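Local coordinates for uncharacterized protein Atu2129 (Agrobacterium tumefaciens, PDB 3DNH) that is of unknown function but, with its CREG-like beta-barrel related to pyridoxamine 5'-phosphate oxidases, may bind a flavin such as FMN, at residues L123-A126 / R127-R131; P133-K136 / L137-L141; D225-A229 / S230-R234. All coordinates share one frame; numbering follows the deposited sequence.

Interaction 1 of 3, residues L123-A126 / R127-R131; sequences LAIA and RYIAR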
loop_
_atom_site.group_PDB
_atom_site.type_symbol
_atom_site.label_atom_id
_atom_site.label_comp_id
_atom_site.label_asym_id
_atom_site.label_seq_id
_atom_site.Cartn_x
_atom_site.Cartn_y
_atom_site.Cartn_z
ATOM N N LEU A 123 -26.715 -2.094 0.801
ATOM C CA LEU A 123 -26.152 -2.254 -0.541
ATOM C C LEU A 123 -24.629 -2.236 -0.529
ATOM O O LEU A 123 -23.998 -3.076 -1.170
ATOM C CB LEU A 123 -26.688 -1.161 -1.459
ATOM C CG LEU A 123 -26.328 -1.209 -2.932
ATOM C CD1 LEU A 123 -26.748 -2.537 -3.617
ATOM C CD2 LEU A 123 -27.033 0.018 -3.497
ATOM N N ALA A 124 -24.045 -1.302 0.224
ATOM C CA ALA A 124 -22.601 -1.134 0.255
ATOM C C ALA A 124 -21.948 -2.361 0.896
ATOM O O ALA A 124 -20.872 -2.810 0.481
ATOM C CB ALA A 124 -22.224 0.173 1.006
ATOM N N ILE A 125 -22.622 -2.919 1.894
ATOM C CA ILE A 125 -22.186 -4.169 2.553
ATOM C C ILE A 125 -22.104 -5.319 1.574
ATOM O O ILE A 125 -21.121 -6.056 1.528
ATOM C CB ILE A 125 -23.179 -4.595 3.706
ATOM C CG1 ILE A 125 -23.028 -3.659 4.905
ATOM C CG2 ILE A 125 -22.948 -6.041 4.176
ATOM C CD1 ILE A 125 -21.640 -3.600 5.372
ATOM N N ALA A 126 -23.160 -5.523 0.821
ATOM C CA ALA A 126 -23.162 -6.659 -0.072
ATOM C C ALA A 126 -22.062 -6.482 -1.162
ATOM O O ALA A 126 -21.307 -7.423 -1.458
ATOM C CB ALA A 126 -24.530 -6.847 -0.677
ATOM N N ARG A 127 -21.941 -5.264 -1.683
ATOM C CA ARG A 127 -20.885 -4.954 -2.663
ATOM C C ARG A 127 -19.471 -5.194 -2.125
ATOM O O ARG A 127 -18.603 -5.738 -2.821
ATOM C CB ARG A 127 -21.000 -3.517 -3.130
ATOM C CG ARG A 127 -22.070 -3.268 -4.113
ATOM C CD ARG A 127 -22.267 -1.759 -4.262
ATOM N NE ARG A 127 -23.298 -1.457 -5.251
ATOM C CZ ARG A 127 -23.760 -0.243 -5.534
ATOM N NH1 ARG A 127 -23.332 0.831 -4.855
ATOM N NH2 ARG A 127 -24.683 -0.119 -6.496
ATOM N N TYR A 128 -19.241 -4.800 -0.872
ATOM C CA TYR A 128 -17.960 -4.972 -0.249
ATOM C C TYR A 128 -17.601 -6.440 0.033
ATOM O O TYR A 128 -16.482 -6.876 -0.239
ATOM C CB TYR A 128 -17.982 -4.202 1.068
ATOM C CG TYR A 128 -16.650 -3.988 1.723
ATOM C CD1 TYR A 128 -15.894 -2.839 1.452
ATOM C CD2 TYR A 128 -16.193 -4.866 2.691
ATOM C CE1 TYR A 128 -14.676 -2.614 2.096
ATOM C CE2 TYR A 128 -15.001 -4.657 3.352
ATOM C CZ TYR A 128 -14.247 -3.516 3.062
ATOM O OH TYR A 128 -13.077 -3.299 3.759
ATOM N N ILE A 129 -18.554 -7.181 0.618
ATOM C CA ILE A 129 -18.450 -8.611 0.881
ATOM C C ILE A 129 -18.090 -9.419 -0.370
ATOM O O ILE A 129 -17.335 -10.383 -0.300
ATOM C CB ILE A 129 -19.807 -9.178 1.450
ATOM C CG1 ILE A 129 -20.017 -8.814 2.943
ATOM C CG2 ILE A 129 -19.909 -10.681 1.302
ATOM C CD1 ILE A 129 -18.845 -8.971 3.755
ATOM N N ALA A 130 -18.656 -9.001 -1.495
ATOM C CA ALA A 130 -18.401 -9.607 -2.812
ATOM C C ALA A 130 -16.897 -9.631 -3.124
ATOM O O ALA A 130 -16.419 -10.579 -3.711
ATOM C CB ALA A 130 -19.186 -8.847 -3.905
ATOM N N ARG A 131 -16.147 -8.622 -2.673
ATOM C CA ARG A 131 -14.710 -8.565 -2.913
ATOM C C ARG A 131 -13.883 -9.095 -1.762
ATOM O O ARG A 131 -12.761 -9.573 -1.976
ATOM C CB ARG A 131 -14.270 -7.117 -3.230
ATOM C CG ARG A 131 -14.536 -6.670 -4.610
ATOM C CD ARG A 131 -14.018 -5.219 -4.766
ATOM N NE ARG A 131 -13.880 -4.868 -6.162
ATOM C CZ ARG A 131 -13.197 -3.821 -6.629
ATOM N NH1 ARG A 131 -12.545 -3.008 -5.807
ATOM N NH2 ARG A 131 -13.136 -3.614 -7.942
#

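Interaction 2 of 3, residues P133-K136 / L137-L141; sequences PKAK and LYLSL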
loop_
_atom_site.group_PDB
_atom_site.type_symbol
_atom_site.label_atom_id
_atom_site.label_comp_id
_atom_site.label_asym_id
_atom_site.label_seq_id
_atom_site.Cartn_x
_atom_site.Cartn_y
_atom_site.Cartn_z
ATOM N N PRO A 133 -14.524 -11.440 1.293
ATOM C CA PRO A 133 -15.407 -12.345 2.045
ATOM C C PRO A 133 -15.121 -12.407 3.545
ATOM O O PRO A 133 -16.001 -12.769 4.312
ATOM C CB PRO A 133 -15.207 -13.714 1.353
ATOM C CG PRO A 133 -13.911 -13.631 0.704
ATOM C CD PRO A 133 -13.737 -12.172 0.281
ATOM N N LYS A 134 -13.922 -12.030 3.978
ATOM C CA LYS A 134 -13.640 -12.015 5.400
ATOM C C LYS A 134 -14.369 -10.877 6.108
ATOM O O LYS A 134 -14.534 -10.908 7.327
ATOM C CB LYS A 134 -12.140 -11.937 5.680
ATOM C CG LYS A 134 -11.496 -13.289 5.808
ATOM C CD LYS A 134 -10.001 -13.224 6.222
ATOM C CE LYS A 134 -9.064 -12.711 5.106
ATOM N NZ LYS A 134 -9.702 -12.525 3.730
ATOM N N ALA A 135 -14.812 -9.883 5.338
ATOM C CA ALA A 135 -15.539 -8.765 5.916
ATOM C C ALA A 135 -16.832 -9.262 6.584
ATOM O O ALA A 135 -17.387 -8.581 7.432
ATOM C CB ALA A 135 -15.825 -7.698 4.870
ATOM N N LYS A 136 -17.282 -10.456 6.189
ATOM C CA LYS A 136 -18.488 -11.077 6.736
ATOM C C LYS A 136 -18.430 -11.074 8.240
ATOM O O LYS A 136 -19.462 -11.068 8.905
ATOM C CB LYS A 136 -18.661 -12.516 6.225
ATOM C CG LYS A 136 -18.960 -12.612 4.725
ATOM C CD LYS A 136 -19.114 -14.074 4.288
ATOM C CE LYS A 136 -18.426 -14.354 2.948
ATOM N NZ LYS A 136 -19.207 -13.922 1.732
ATOM N N LEU A 137 -17.203 -11.040 8.759
ATOM C CA LEU A 137 -16.938 -11.099 10.176
ATOM C C LEU A 137 -16.734 -9.718 10.768
ATOM O O LEU A 137 -17.467 -9.338 11.681
ATOM C CB LEU A 137 -15.718 -11.999 10.456
ATOM C CG LEU A 137 -15.508 -12.622 11.846
ATOM C CD1 LEU A 137 -14.790 -11.640 12.822
ATOM C CD2 LEU A 137 -16.828 -13.187 12.442
ATOM N N TYR A 138 -15.741 -8.980 10.275
ATOM C CA TYR A 138 -15.372 -7.695 10.901
ATOM C C TYR A 138 -16.312 -6.511 10.651
ATOM O O TYR A 138 -16.210 -5.500 11.333
ATOM C CB TYR A 138 -13.920 -7.303 10.633
ATOM C CG TYR A 138 -13.546 -7.123 9.179
ATOM C CD1 TYR A 138 -13.896 -5.957 8.477
ATOM C CD2 TYR A 138 -12.800 -8.108 8.502
ATOM C CE1 TYR A 138 -13.556 -5.780 7.144
ATOM C CE2 TYR A 138 -12.444 -7.938 7.165
ATOM C CZ TYR A 138 -12.818 -6.775 6.495
ATOM O OH TYR A 138 -12.468 -6.612 5.174
ATOM N N LEU A 139 -17.199 -6.618 9.657
ATOM C CA LEU A 139 -18.303 -5.659 9.500
ATOM C C LEU A 139 -19.399 -5.966 10.535
ATOM O O LEU A 139 -20.137 -5.076 10.938
ATOM C CB LEU A 139 -18.894 -5.692 8.084
ATOM C CG LEU A 139 -18.009 -5.389 6.872
ATOM C CD1 LEU A 139 -18.794 -5.538 5.545
ATOM C CD2 LEU A 139 -17.456 -4.000 7.006
ATOM N N SER A 140 -19.502 -7.229 10.962
ATOM C CA SER A 140 -20.475 -7.623 11.991
ATOM C C SER A 140 -20.006 -7.191 13.385
ATOM O O SER A 140 -20.619 -7.547 14.395
ATOM C CB SER A 140 -20.744 -9.143 11.964
ATOM O OG SER A 140 -21.650 -9.510 10.932
ATOM N N LEU A 141 -18.919 -6.426 13.432
ATOM C CA LEU A 141 -18.406 -5.918 14.704
ATOM C C LEU A 141 -18.948 -4.514 14.977
ATOM O O LEU A 141 -19.242 -3.792 14.033
ATOM C CB LEU A 141 -16.868 -5.934 14.703
ATOM C CG LEU A 141 -16.243 -7.336 14.881
ATOM C CD1 LEU A 141 -14.752 -7.380 14.473
ATOM C CD2 LEU A 141 -16.461 -7.862 16.303
#

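Interaction 3 of 3, residues D225-A229 / S230-R234; sequences DLASA and SDLAR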
loop_
_atom_site.group_PDB
_atom_site.type_symbol
_atom_site.label_atom_id
_atom_site.label_comp_id
_atom_site.label_asym_id
_atom_site.label_seq_id
_atom_site.Cartn_x
_atom_site.Cartn_y
_atom_site.Cartn_z
ATOM N N ASP A 225 -16.715 -5.621 -14.013
ATOM C CA ASP A 225 -15.710 -5.806 -13.006
ATOM C C ASP A 225 -15.895 -7.199 -12.530
ATOM O O ASP A 225 -17.043 -7.632 -12.360
ATOM C CB ASP A 225 -15.902 -4.832 -11.850
ATOM C CG ASP A 225 -15.342 -3.418 -12.160
ATOM O OD1 ASP A 225 -14.684 -3.188 -13.188
ATOM O OD2 ASP A 225 -15.555 -2.545 -11.334
ATOM N N LEU A 226 -14.777 -7.894 -12.282
ATOM C CA LEU A 226 -14.792 -9.265 -11.707
ATOM C C LEU A 226 -13.869 -9.400 -10.517
ATOM O O LEU A 226 -12.883 -8.665 -10.412
ATOM C CB LEU A 226 -14.446 -10.328 -12.770
ATOM C CG LEU A 226 -15.257 -10.175 -14.060
ATOM C CD1 LEU A 226 -14.386 -9.635 -15.142
ATOM C CD2 LEU A 226 -15.840 -11.525 -14.396
ATOM N N ALA A 227 -14.207 -10.323 -9.607
ATOM C CA ALA A 227 -13.349 -10.657 -8.493
ATOM C C ALA A 227 -13.200 -12.170 -8.288
ATOM O O ALA A 227 -14.121 -12.970 -8.572
ATOM C CB ALA A 227 -13.820 -9.948 -7.170
ATOM N N SER A 228 -12.003 -12.543 -7.836
ATOM C CA SER A 228 -11.724 -13.871 -7.288
ATOM C C SER A 228 -11.184 -13.605 -5.904
ATOM O O SER A 228 -11.173 -12.456 -5.463
ATOM C CB SER A 228 -10.693 -14.600 -8.123
ATOM O OG SER A 228 -9.419 -14.000 -7.975
ATOM N N ALA A 229 -10.746 -14.655 -5.208
ATOM C CA ALA A 229 -10.171 -14.503 -3.881
ATOM C C ALA A 229 -8.859 -13.686 -3.841
ATOM O O ALA A 229 -8.705 -12.827 -2.977
ATOM C CB ALA A 229 -9.965 -15.855 -3.241
ATOM N N SER A 230 -7.923 -13.965 -4.756
ATOM C CA SER A 230 -6.635 -13.257 -4.783
ATOM C C SER A 230 -6.539 -12.074 -5.754
ATOM O O SER A 230 -5.653 -11.232 -5.582
ATOM C CB SER A 230 -5.469 -14.228 -5.018
ATOM O OG SER A 230 -5.554 -14.857 -6.290
ATOM N N ASP A 231 -7.451 -11.985 -6.734
ATOM C CA ASP A 231 -7.340 -10.982 -7.801
ATOM C C ASP A 231 -8.625 -10.235 -8.192
ATOM O O ASP A 231 -9.732 -10.630 -7.855
ATOM C CB ASP A 231 -6.722 -11.627 -9.044
ATOM C CG ASP A 231 -5.794 -10.677 -9.810
ATOM O OD1 ASP A 231 -5.136 -11.176 -10.756
ATOM O OD2 ASP A 231 -5.697 -9.452 -9.476
ATOM N N LEU A 232 -8.454 -9.128 -8.912
ATOM C CA LEU A 232 -9.565 -8.360 -9.488
ATOM C C LEU A 232 -9.269 -8.198 -10.977
ATOM O O LEU A 232 -8.082 -8.070 -11.364
ATOM C CB LEU A 232 -9.704 -6.955 -8.834
ATOM C CG LEU A 232 -9.952 -6.849 -7.321
ATOM C CD1 LEU A 232 -9.885 -5.390 -6.862
ATOM C CD2 LEU A 232 -11.278 -7.511 -6.894
ATOM N N ALA A 233 -10.333 -8.168 -11.780
ATOM C CA ALA A 233 -10.234 -7.945 -13.226
ATOM C C ALA A 233 -11.301 -6.956 -13.694
ATOM O O ALA A 233 -12.364 -6.774 -13.022
ATOM C CB ALA A 233 -10.371 -9.280 -14.003
ATOM N N ARG A 234 -10.992 -6.273 -14.800
ATOM C CA ARG A 234 -11.978 -5.464 -15.508
ATOM C C ARG A 234 -11.912 -5.761 -17.002
ATOM O O ARG A 234 -10.868 -5.572 -17.639
ATOM C CB ARG A 234 -11.812 -3.944 -15.260
ATOM C CG ARG A 234 -12.936 -3.189 -15.984
ATOM C CD ARG A 234 -12.975 -1.765 -15.675
ATOM N NE ARG A 234 -13.997 -1.006 -16.404
ATOM C CZ ARG A 234 -15.323 -0.999 -16.194
ATOM N NH1 ARG A 234 -15.911 -1.782 -15.272
ATOM N NH2 ARG A 234 -16.075 -0.165 -16.937
#

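Interaction 1 of 3, residues L123-A126 / R127-R131
Leu123 turns its CG away from the backbone N (chi1 -175°), while Arg127 sets CG beside its own N (chi1 -77°) and then runs extended as far as NE, so the two side chains meet one turn apart on helix 121-131. This is an i to i+4 pairing on an alpha helix within the barrel domain. Leu123 CG lies over the centre of the guanidinium face, 3.8 Å from Arg127 CZ, and the methyl CD2 reaches Arg127 NH2 at the same distance. In the backbone, Arg127 N donates to Leu123 O over 3.0 Å in a nearly straight bond, 170° at the hydrogen. The same i to i+4 ladder continues from Tyr128 N to Ala124 O, Ile129 N to Ile125 O and Ala130 N to Ala126 O. Tyr128 is buried: its side chain touches Phe70 and Phe72 of strand 69-74 and Leu102 of the second subunit, and its OH is hydrogen-bonded to Asn60. The aliphatic part of Arg127 runs past the carbonyl end of Leu123, with Arg127 CG 3.5 Å from Leu123 O. Two residues further along, Ile125 CG2 touches Ile129 CG1 at 4.2 Å.

Interaction 2 of 3, residues P133-K136 / L137-L141
Tyr138 folds its ring back over Ala135, three residues earlier, in the short helix 135-138 that follows helix 121-131 in the barrel domain. From CB the ring carbon CG swings between the backbone N and the carbonyl carbon (chi1 60°), which sends the ring along the helix toward its start. Tyr138 CD2 passes 3.5 Å from Lys134 O. CE2 and CZ then sit close to Ala135 CA, which lies over the ring face in a CH-pi contact, 3.5 Å from the centroid of the Tyr138 ring and 19° off its normal. Tyr138 CZ also meets Ala135 CB at 3.5 Å, and the methyl extends alongside the hydroxyl. At the tip, Tyr138 OH is hydrogen-bonded to Asp100 of the second subunit, while Leu102 of that subunit packs on the same side chain.

Ala135 is shared: its CB touches Leu139 CD1 at 3.7 Å, and Ala135 O accepts Leu139 N over 3.0 Å, 163° at the hydrogen. Tyr128 and Ile129 of helix 121-131 also pack on Ala135. The small methyl thus sits among larger side chains, and the CA-H of Ala135 points into the ring face. With one face laid on Ala135 and the hydroxyl tied to a carboxylate across the dimer interface, the phenol is held by its face and by its hydroxyl, an apolar contact within the chain and a polar one between subunits.

Interaction 3 of 3, residues D225-A229 / S230-R234
Asp225 and Arg234 face each other as a non-hydrogen-bonded pair of the antiparallel hairpin 223-227/232-236, and their charged groups are turned steeply, the carboxylate and guanidinium planes lying 75° apart. Arg234 NH1 meets Asp225 OD1 at 2.8 Å in a salt bridge. The oxygen lies close to the guanidinium plane, at its edge, whereas the nitrogen approaches from above the carboxylate plane. Arg234 reaches this position with CG anti to its N (chi1 -177°) and an extended chain to NE, which draws its methylenes past the carboxylate as well: Arg234 CG is 3.3 Å from Asp225 OD1.

Ala227 and Leu232 share the face of this pair, with Ala227 CB 3.5 Å from Leu232 CD2. Leu226 and Ala233 point to the opposite face, where Leu226 also packs against helix 199-206; their backbones form the hydrogen-bonded pair, Leu226 N to Ala233 O at 2.8 Å and Ala233 N to Leu226 O at 2.9 Å. At the turn Ser228 pairs twice with Asp231, through its backbone N to Asp231 O and through its OG, which accepts Asp231 N over 3.1 Å.

Each charged group has a second partner: Asp225 OD2 is hydrogen-bonded to His37, and Arg234 NH2 forms a salt bridge with Asp220. Buried acid and guanidinium thus belong to a wider polar network, which probably offsets the cost of burying their charges and links the hairpin to helix 28-38.

Overall arrangement
The three contacts follow one another along the chain. Interactions 1 and 2 lie on consecutive helices, 121-131 and 135-138, inserted between barrel strands 106-115 and 144-157; their centres are about 10 Å apart and they touch, for example through Ile125 CD1 and Leu139 CD1 at 3.4 Å. Interaction 3 belongs to the separate three-stranded sheet 215-220/223-227/232-236, with its centre about 14 Å from that of interaction 1 and about 19 Å from that of interaction 2. Interactions 1 and 3 touch through Arg131, which packs on Leu232 and, less closely, Ala227, so the end of helix 121-131 lies against this sheet. Both interaction 1, through Tyr128, and interaction 2 reach the second subunit.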